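PDB 3M8N: possible glutathione S-transferase from Rhodopseudomonas palustris, which probably acts as a glutathione transferase, joining glutathione to electrophilic substrates. Local coordinates for residues Y4-Q10 against Y29-D35; R19-L24 against T195-M201. Residues are numbered along the deposited sequence.

Contact 1: Y4-Q10 against Y29-D35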
ATOM      1  N   TYR A   4      15.429   6.102  16.869  1.00 35.23           N
ATOM      2  CA  TYR A   4      14.887   6.713  15.665  1.00 33.68           C
ATOM      3  C   TYR A   4      14.291   8.029  15.976  1.00 32.04           C
ATOM      4  O   TYR A   4      13.951   8.312  17.129  1.00 32.09           O
ATOM      5  CB  TYR A   4      13.752   5.883  15.056  1.00 33.76           C
ATOM      6  CG  TYR A   4      13.731   4.362  15.186  1.00 32.78           C
ATOM      7  CD1 TYR A   4      14.210   3.538  14.160  1.00 31.72           C
ATOM      8  CD2 TYR A   4      13.106   3.762  16.255  1.00 28.67           C
ATOM      9  CE1 TYR A   4      14.124   2.194  14.261  1.00 30.13           C
ATOM     10  CE2 TYR A   4      13.039   2.443  16.340  1.00 30.18           C
ATOM     11  CZ  TYR A   4      13.533   1.658  15.348  1.00 32.72           C
ATOM     12  OH  TYR A   4      13.454   0.273  15.531  1.00 39.91           O
ATOM     13  N   LYS A   5      14.179   8.821  14.923  1.00 31.13           N
ATOM     14  CA  LYS A   5      13.464  10.069  14.940  1.00 30.65           C
ATOM     15  C   LYS A   5      12.241   9.923  14.064  1.00 29.60           C
ATOM     16  O   LYS A   5      12.383   9.579  12.905  1.00 31.40           O
ATOM     17  CB  LYS A   5      14.352  11.183  14.406  1.00 31.19           C
ATOM     18  CG  LYS A   5      13.914  12.542  14.883  1.00 34.41           C
ATOM     19  CD  LYS A   5      14.644  13.682  14.213  1.00 38.45           C
ATOM     20  CE  LYS A   5      16.086  13.640  14.452  1.00 39.02           C
ATOM     21  NZ  LYS A   5      16.671  14.999  14.217  1.00 44.16           N
ATOM     22  N   LEU A   6      11.053  10.166  14.608  1.00 28.50           N
ATOM     23  CA  LEU A   6       9.838  10.240  13.860  1.00 26.92           C
ATOM     24  C   LEU A   6       9.235  11.642  13.739  1.00 27.61           C
ATOM     25  O   LEU A   6       8.880  12.285  14.718  1.00 28.11           O
ATOM     26  CB  LEU A   6       8.802   9.288  14.448  1.00 26.27           C
ATOM     27  CG  LEU A   6       7.444   9.035  13.776  1.00 23.58           C
ATOM     28  CD1 LEU A   6       7.598   8.192  12.471  1.00 22.83           C
ATOM     29  CD2 LEU A   6       6.460   8.369  14.752  1.00 23.16           C
ATOM     30  N   TYR A   7       9.047  12.074  12.502  1.00 27.70           N
ATOM     31  CA  TYR A   7       8.291  13.270  12.222  1.00 27.92           C
ATOM     32  C   TYR A   7       6.861  12.833  12.076  1.00 27.38           C
ATOM     33  O   TYR A   7       6.545  11.951  11.276  1.00 27.48           O
ATOM     34  CB  TYR A   7       8.784  13.938  10.949  1.00 28.35           C
ATOM     35  CG  TYR A   7      10.230  14.428  11.015  1.00 30.09           C
ATOM     36  CD1 TYR A   7      10.525  15.764  11.246  1.00 30.06           C
ATOM     37  CD2 TYR A   7      11.302  13.535  10.811  1.00 31.03           C
ATOM     38  CE1 TYR A   7      11.838  16.197  11.287  1.00 31.90           C
ATOM     39  CE2 TYR A   7      12.596  13.945  10.841  1.00 32.03           C
ATOM     40  CZ  TYR A   7      12.866  15.275  11.092  1.00 34.27           C
ATOM     41  OH  TYR A   7      14.181  15.663  11.127  1.00 37.44           O
ATOM     42  N   SER A   8       6.008  13.434  12.892  1.00 27.14           N
ATOM     43  CA  SER A   8       4.686  12.895  13.178  1.00 27.51           C
ATOM     44  C   SER A   8       3.653  13.975  13.341  1.00 27.07           C
ATOM     45  O   SER A   8       3.907  14.986  13.890  1.00 27.05           O
ATOM     46  CB  SER A   8       4.747  12.001  14.450  1.00 27.10           C
ATOM     47  OG  SER A   8       3.503  11.568  14.897  1.00 27.29           O
HETATM   48  N   MSE A   9       2.468  13.742  12.844  1.00 28.55           N
HETATM   49  CA  MSE A   9       1.364  14.554  13.217  1.00 28.92           C
HETATM   50  C   MSE A   9       0.465  13.816  14.187  1.00 28.18           C
HETATM   51  O   MSE A   9       0.057  12.706  13.963  1.00 27.77           O
HETATM   52  CB  MSE A   9       0.602  14.919  11.967  1.00 30.10           C
HETATM   53  CG  MSE A   9      -0.394  16.011  12.182  1.00 35.43           C
HETATM   54 SE   MSE A   9      -1.319  16.421  10.510  1.00 49.97          SE
HETATM   55  CE  MSE A   9      -3.103  16.548  11.232  1.00 43.56           C
ATOM     56  N   GLN A  10       0.130  14.479  15.269  1.00 29.66           N
ATOM     57  CA  GLN A  10      -0.586  13.868  16.408  1.00 30.86           C
ATOM     58  C   GLN A  10      -1.954  13.314  16.000  1.00 30.57           C
ATOM     59  O   GLN A  10      -2.275  12.187  16.294  1.00 30.38           O
ATOM     60  CB  GLN A  10      -0.631  14.872  17.587  1.00 30.70           C
ATOM     61  CG  GLN A  10      -1.167  14.363  18.912  1.00 33.64           C
ATOM     62  CD  GLN A  10      -0.307  13.255  19.536  1.00 33.61           C
ATOM     63  OE1 GLN A  10       0.906  13.256  19.454  1.00 38.43           O
ATOM     64  NE2 GLN A  10      -0.956  12.288  20.104  1.00 34.18           N
ATOM     65  N   TYR A  29      12.253   6.219  20.794  1.00 29.53           N
ATOM     66  CA  TYR A  29      12.368   7.087  19.670  1.00 30.78           C
ATOM     67  C   TYR A  29      12.048   8.477  20.115  1.00 31.19           C
ATOM     68  O   TYR A  29      11.498   8.678  21.184  1.00 31.59           O
ATOM     69  CB  TYR A  29      11.406   6.661  18.530  1.00 29.84           C
ATOM     70  CG  TYR A  29       9.951   6.984  18.766  1.00 29.53           C
ATOM     71  CD1 TYR A  29       9.338   8.114  18.182  1.00 27.23           C
ATOM     72  CD2 TYR A  29       9.159   6.154  19.573  1.00 26.35           C
ATOM     73  CE1 TYR A  29       7.989   8.399  18.421  1.00 26.39           C
ATOM     74  CE2 TYR A  29       7.842   6.430  19.798  1.00 26.44           C
ATOM     75  CZ  TYR A  29       7.261   7.542  19.241  1.00 27.71           C
ATOM     76  OH  TYR A  29       5.950   7.721  19.484  1.00 25.76           O
ATOM     77  N   ARG A  30      12.367   9.427  19.258  1.00 32.22           N
ATOM     78  CA  ARG A  30      12.192  10.826  19.534  1.00 33.04           C
ATOM     79  C   ARG A  30      11.259  11.434  18.489  1.00 33.39           C
ATOM     80  O   ARG A  30      11.497  11.288  17.297  1.00 32.04           O
ATOM     81  CB  ARG A  30      13.553  11.485  19.428  1.00 33.51           C
ATOM     82  CG  ARG A  30      13.567  12.936  19.761  1.00 38.34           C
ATOM     83  CD  ARG A  30      14.816  13.542  19.223  1.00 44.32           C
ATOM     84  NE  ARG A  30      14.540  14.838  18.608  1.00 49.29           N
ATOM     85  CZ  ARG A  30      15.454  15.531  17.927  1.00 53.73           C
ATOM     86  NH1 ARG A  30      16.703  15.037  17.783  1.00 56.50           N
ATOM     87  NH2 ARG A  30      15.136  16.715  17.394  1.00 53.86           N
ATOM     88  N   ALA A  31      10.214  12.132  18.941  1.00 33.88           N
ATOM     89  CA  ALA A  31       9.151  12.610  18.077  1.00 34.27           C
ATOM     90  C   ALA A  31       9.444  14.040  17.744  1.00 34.51           C
ATOM     91  O   ALA A  31       9.875  14.804  18.627  1.00 35.53           O
ATOM     92  CB  ALA A  31       7.824  12.502  18.768  1.00 34.03           C
ATOM     93  N   VAL A  32       9.264  14.373  16.463  1.00 33.63           N
ATOM     94  CA  VAL A  32       9.232  15.747  16.017  1.00 32.28           C
ATOM     95  C   VAL A  32       7.837  15.999  15.449  1.00 32.15           C
ATOM     96  O   VAL A  32       7.424  15.325  14.531  1.00 31.42           O
ATOM     97  CB  VAL A  32      10.296  16.065  14.962  1.00 31.95           C
ATOM     98  CG1 VAL A  32      10.358  17.573  14.724  1.00 31.23           C
ATOM     99  CG2 VAL A  32      11.618  15.570  15.360  1.00 31.36           C
ATOM    100  N   GLU A  33       7.115  16.953  16.025  1.00 32.47           N
ATOM    101  CA  GLU A  33       5.768  17.268  15.590  1.00 33.20           C
ATOM    102  C   GLU A  33       5.726  18.139  14.327  1.00 33.84           C
ATOM    103  O   GLU A  33       6.446  19.115  14.218  1.00 34.31           O
ATOM    104  CB  GLU A  33       5.017  17.935  16.713  1.00 33.17           C
ATOM    105  CG  GLU A  33       3.575  18.199  16.384  1.00 34.99           C
ATOM    106  CD  GLU A  33       2.684  16.946  16.466  1.00 36.87           C
ATOM    107  OE1 GLU A  33       3.032  15.972  17.190  1.00 41.95           O
ATOM    108  OE2 GLU A  33       1.624  16.929  15.798  1.00 36.70           O
ATOM    109  N   VAL A  34       4.905  17.744  13.355  1.00 34.87           N
ATOM    110  CA  VAL A  34       4.793  18.416  12.068  1.00 35.14           C
ATOM    111  C   VAL A  34       3.326  18.593  11.797  1.00 36.44           C
ATOM    112  O   VAL A  34       2.657  17.621  11.571  1.00 37.16           O
ATOM    113  CB  VAL A  34       5.417  17.618  10.864  1.00 35.03           C
ATOM    114  CG1 VAL A  34       5.227  18.400   9.548  1.00 32.72           C
ATOM    115  CG2 VAL A  34       6.895  17.354  11.055  1.00 32.66           C
ATOM    116  N   ASP A  35       2.818  19.824  11.794  1.00 37.88           N
ATOM    117  CA  ASP A  35       1.405  20.047  11.519  1.00 39.25           C
ATOM    118  C   ASP A  35       0.992  20.337  10.042  1.00 39.84           C
ATOM    119  O   ASP A  35       1.040  21.472   9.575  1.00 40.39           O
ATOM    120  CB  ASP A  35       0.843  21.108  12.463  1.00 39.79           C
ATOM    121  CG  ASP A  35      -0.641  21.211  12.371  1.00 40.83           C
ATOM    122  OD1 ASP A  35      -1.251  20.444  11.604  1.00 42.88           O
ATOM    123  OD2 ASP A  35      -1.203  22.070  13.048  1.00 45.25           O
TER
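Tyr29 turns its ring to the same face as Leu6, whose CB lies 4.0 Å from Tyr29 CD1. Arg30 then sets the parallel pairing: its N donates to Tyr4 O at 2.9 Å and its O accepts from Leu6 N, also at 2.9 Å. Its side chain runs alongside Lys5 on the other face, with the two like charges only 3.6 Å apart between Lys5 NZ and Arg30 NH1, and Lys5 CE over one face of the guanidinium. Ala31 sits opposite Leu6 and adds little side-chain contact. Val32 repeats the pattern of Arg30, its N bonding to Leu6 O at 2.7 Å and its O receiving Ser8 N at 2.9 Å, while Val32 CG2 covers one face of the Tyr7 ring. At Glu33 the side chain folds back, so that OE2 accepts from Gln10 N at 2.9 Å and ties down the turn after the first strand. Val34 N to Ser8 O, at 3.0 Å, is the last backbone bond between the segments, and beyond it Asp35 OD1 accepts from Leu37 N in the following loop. Helix 13-24 links the two strands in a beta-alpha-beta unit and packs on the face of Leu6, Ser8 and Tyr29; strand 4-8 is flanked on its other edge by antiparallel strand 57-59, leaving 29-33 outermost in the chain's four-stranded sheet.

Contact 2: R19-L24 against T195-M201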
ATOM      1  N   ARG A  19       3.338   5.400  15.412  1.00 20.67           N
ATOM      2  CA  ARG A  19       3.416   5.502  16.883  1.00 20.90           C
ATOM      3  C   ARG A  19       2.894   4.275  17.633  1.00 20.89           C
ATOM      4  O   ARG A  19       3.434   3.901  18.624  1.00 21.78           O
ATOM      5  CB  ARG A  19       2.628   6.677  17.346  1.00 20.37           C
ATOM      6  CG  ARG A  19       3.243   8.083  17.165  1.00 21.06           C
ATOM      7  CD  ARG A  19       2.323   9.046  17.971  1.00 25.15           C
ATOM      8  NE  ARG A  19       1.745   9.887  16.990  1.00 33.08           N
ATOM      9  CZ  ARG A  19       0.497  10.120  16.681  1.00 27.61           C
ATOM     10  NH1 ARG A  19      -0.527   9.697  17.360  1.00 27.04           N
ATOM     11  NH2 ARG A  19       0.345  10.886  15.628  1.00 29.76           N
ATOM     12  N   LEU A  20       1.840   3.656  17.157  1.00 22.00           N
ATOM     13  CA  LEU A  20       1.244   2.503  17.780  1.00 22.19           C
ATOM     14  C   LEU A  20       2.212   1.335  17.708  1.00 24.03           C
ATOM     15  O   LEU A  20       2.476   0.684  18.734  1.00 24.85           O
ATOM     16  CB  LEU A  20      -0.071   2.136  17.105  1.00 21.37           C
ATOM     17  CG  LEU A  20      -0.854   0.954  17.660  1.00 19.79           C
ATOM     18  CD1 LEU A  20      -1.034   1.126  19.195  1.00 18.42           C
ATOM     19  CD2 LEU A  20      -2.164   0.801  16.962  1.00 19.91           C
ATOM     20  N   ALA A  21       2.760   1.081  16.510  1.00 23.82           N
ATOM     21  CA  ALA A  21       3.807   0.072  16.325  1.00 22.14           C
ATOM     22  C   ALA A  21       4.993   0.302  17.249  1.00 21.44           C
ATOM     23  O   ALA A  21       5.414  -0.615  17.894  1.00 21.40           O
ATOM     24  CB  ALA A  21       4.254   0.013  14.857  1.00 22.88           C
ATOM     25  N   LEU A  22       5.494   1.521  17.338  1.00 20.73           N
ATOM     26  CA  LEU A  22       6.572   1.844  18.228  1.00 22.00           C
ATOM     27  C   LEU A  22       6.249   1.597  19.724  1.00 23.73           C
ATOM     28  O   LEU A  22       7.125   1.139  20.455  1.00 24.46           O
ATOM     29  CB  LEU A  22       7.058   3.265  18.009  1.00 21.49           C
ATOM     30  CG  LEU A  22       7.721   3.505  16.631  1.00 20.96           C
ATOM     31  CD1 LEU A  22       7.900   4.924  16.262  1.00 16.62           C
ATOM     32  CD2 LEU A  22       9.046   2.797  16.564  1.00 21.45           C
ATOM     33  N   ALA A  23       5.015   1.887  20.159  1.00 24.36           N
ATOM     34  CA  ALA A  23       4.564   1.589  21.515  1.00 24.67           C
ATOM     35  C   ALA A  23       4.522   0.103  21.691  1.00 25.50           C
ATOM     36  O   ALA A  23       5.027  -0.380  22.680  1.00 27.10           O
ATOM     37  CB  ALA A  23       3.219   2.159  21.776  1.00 23.17           C
ATOM     38  N   LEU A  24       3.963  -0.628  20.723  1.00 26.71           N
ATOM     39  CA  LEU A  24       3.808  -2.065  20.894  1.00 27.46           C
ATOM     40  C   LEU A  24       5.137  -2.796  20.931  1.00 28.72           C
ATOM     41  O   LEU A  24       5.262  -3.765  21.634  1.00 30.12           O
ATOM     42  CB  LEU A  24       2.882  -2.658  19.867  1.00 26.43           C
ATOM     43  CG  LEU A  24       1.481  -2.143  19.897  1.00 25.36           C
ATOM     44  CD1 LEU A  24       0.757  -2.752  18.755  1.00 22.88           C
ATOM     45  CD2 LEU A  24       0.862  -2.559  21.138  1.00 24.15           C
ATOM     46  N   THR A 195      -4.210  -5.446  23.507  1.00 31.06           N
ATOM     47  CA  THR A 195      -2.812  -5.827  23.367  1.00 29.94           C
ATOM     48  C   THR A 195      -2.022  -5.008  24.310  1.00 28.98           C
ATOM     49  O   THR A 195      -2.255  -3.832  24.443  1.00 28.60           O
ATOM     50  CB  THR A 195      -2.255  -5.538  21.935  1.00 30.80           C
ATOM     51  OG1 THR A 195      -3.070  -6.168  20.966  1.00 32.30           O
ATOM     52  CG2 THR A 195      -0.877  -6.075  21.731  1.00 29.87           C
ATOM     53  N   PRO A 196      -1.068  -5.639  24.990  1.00 29.53           N
ATOM     54  CA  PRO A 196      -0.281  -4.918  25.958  1.00 28.94           C
ATOM     55  C   PRO A 196       0.531  -3.863  25.276  1.00 29.28           C
ATOM     56  O   PRO A 196       1.100  -4.114  24.233  1.00 30.28           O
ATOM     57  CB  PRO A 196       0.655  -5.992  26.525  1.00 28.83           C
ATOM     58  CG  PRO A 196      -0.088  -7.256  26.319  1.00 29.62           C
ATOM     59  CD  PRO A 196      -0.824  -7.093  25.050  1.00 28.60           C
ATOM     60  N   GLY A 197       0.598  -2.687  25.874  1.00 29.12           N
ATOM     61  CA  GLY A 197       1.323  -1.593  25.297  1.00 28.00           C
ATOM     62  C   GLY A 197       0.556  -0.780  24.307  1.00 28.16           C
ATOM     63  O   GLY A 197       1.133   0.080  23.686  1.00 30.00           O
ATOM     64  N   PHE A 198      -0.739  -1.024  24.158  1.00 27.77           N
ATOM     65  CA  PHE A 198      -1.548  -0.296  23.246  1.00 27.20           C
ATOM     66  C   PHE A 198      -1.588   1.137  23.717  1.00 28.36           C
ATOM     67  O   PHE A 198      -1.573   1.389  24.927  1.00 28.17           O
ATOM     68  CB  PHE A 198      -2.948  -0.891  23.162  1.00 25.90           C
ATOM     69  CG  PHE A 198      -3.911  -0.077  22.313  1.00 26.01           C
ATOM     70  CD1 PHE A 198      -4.032  -0.295  20.946  1.00 23.81           C
ATOM     71  CD2 PHE A 198      -4.664   0.931  22.862  1.00 26.02           C
ATOM     72  CE1 PHE A 198      -4.906   0.462  20.173  1.00 22.65           C
ATOM     73  CE2 PHE A 198      -5.528   1.660  22.087  1.00 24.45           C
ATOM     74  CZ  PHE A 198      -5.654   1.415  20.733  1.00 21.51           C
ATOM     75  N   ILE A 199      -1.575   2.072  22.747  1.00 28.98           N
ATOM     76  CA  ILE A 199      -1.793   3.522  22.964  1.00 28.06           C
ATOM     77  C   ILE A 199      -2.872   4.061  22.048  1.00 29.13           C
ATOM     78  O   ILE A 199      -3.107   3.550  20.969  1.00 29.96           O
ATOM     79  CB  ILE A 199      -0.553   4.334  22.828  1.00 27.51           C
ATOM     80  CG1 ILE A 199       0.062   4.156  21.427  1.00 25.82           C
ATOM     81  CG2 ILE A 199       0.402   3.972  23.957  1.00 27.57           C
ATOM     82  CD1 ILE A 199       1.020   5.204  20.998  1.00 21.41           C
ATOM     83  N   THR A 200      -3.564   5.095  22.503  1.00 30.25           N
ATOM     84  CA  THR A 200      -4.607   5.680  21.708  1.00 30.61           C
ATOM     85  C   THR A 200      -3.979   6.754  20.842  1.00 31.23           C
ATOM     86  O   THR A 200      -2.840   7.101  21.041  1.00 30.61           O
ATOM     87  CB  THR A 200      -5.642   6.335  22.574  1.00 29.76           C
ATOM     88  OG1 THR A 200      -5.019   7.395  23.278  1.00 29.27           O
ATOM     89  CG2 THR A 200      -6.229   5.349  23.538  1.00 29.28           C
HETATM   90  N   MSE A 201      -4.744   7.293  19.899  1.00 32.31           N
HETATM   91  CA  MSE A 201      -4.271   8.357  19.062  1.00 33.29           C
HETATM   92  C   MSE A 201      -3.982   9.671  19.787  1.00 34.70           C
HETATM   93  O   MSE A 201      -3.213  10.477  19.301  1.00 35.31           O
HETATM   94  CB  MSE A 201      -5.227   8.514  17.912  1.00 33.06           C
HETATM   95  CG  MSE A 201      -4.886   9.629  16.986  1.00 36.72           C
HETATM   96 SE   MSE A 201      -6.140   9.630  15.534  1.00 45.21          SE
HETATM   97  CE  MSE A 201      -5.243   8.772  14.178  1.00 34.05           C
TER
HETATM   98  O   HOH W   1      -0.345   8.492  19.954  1.00 25.61           O
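This is a mostly apolar interdomain contact, in which the C-terminal half of helix 13-24, from the thioredoxin-like N-terminal domain, packs against the loop that follows helix 183-193 of the C-terminal domain. Thr195 to Phe198 form a type II beta turn, closed by Phe198 N to Thr195 O at 3.2 Å. Gly197 holds the positive-phi position, where a CB would clash with the preceding carbonyl and would also come close to the helix. Leu24 lies against this turn, its CD2 3.5 Å from Pro196 O and 4.0 Å from Thr195 CG2. One helical turn back, Leu20 CD1 touches both Phe198 CD1 at 3.8 Å and Ile199 CG1 at 3.9 Å; Ala23 CB meets the same Ile199 CG1 at 3.8 Å. Farther along, polar contact takes over: a water accepts from Arg19 NH1 at 2.9 Å and donates to Thr200 O at 3.1 Å. Tyr16, earlier in the helix, bonds through its hydroxyl to Ile199 O, and Ile163 and Tyr166 of helix 160-169 extend the apolar packing around Leu20. Such a seam, with the first helix of the thioredoxin-like domain set against the all-helical domain, is characteristic of the two-domain glutathione transferase fold.

The centres of contacts 1 and 2 are 15 Å apart, and helix 13-24 joins them. It follows strand 4-8 and precedes strand 29-33, so along the chain the order is 4-10, 19-24, 29-35 and, much later, 195-201: the segments alternate. Contact 1 pairs two parallel strands of the N-terminal domain's sheet; contact 2 joins the helix lying on that sheet to the C-terminal domain. Arg19 bridges them directly, since its NE probably bonds to Ser8 OG and its NH2 makes a weak bond to Gln10 O. The stretch just after 195-201 also reaches the first segment: Trp203 O accepts from Gln10 NE2. Helix 13-24 and Gln10 thus both tie the N-terminal domain to the loop after helix 183-193.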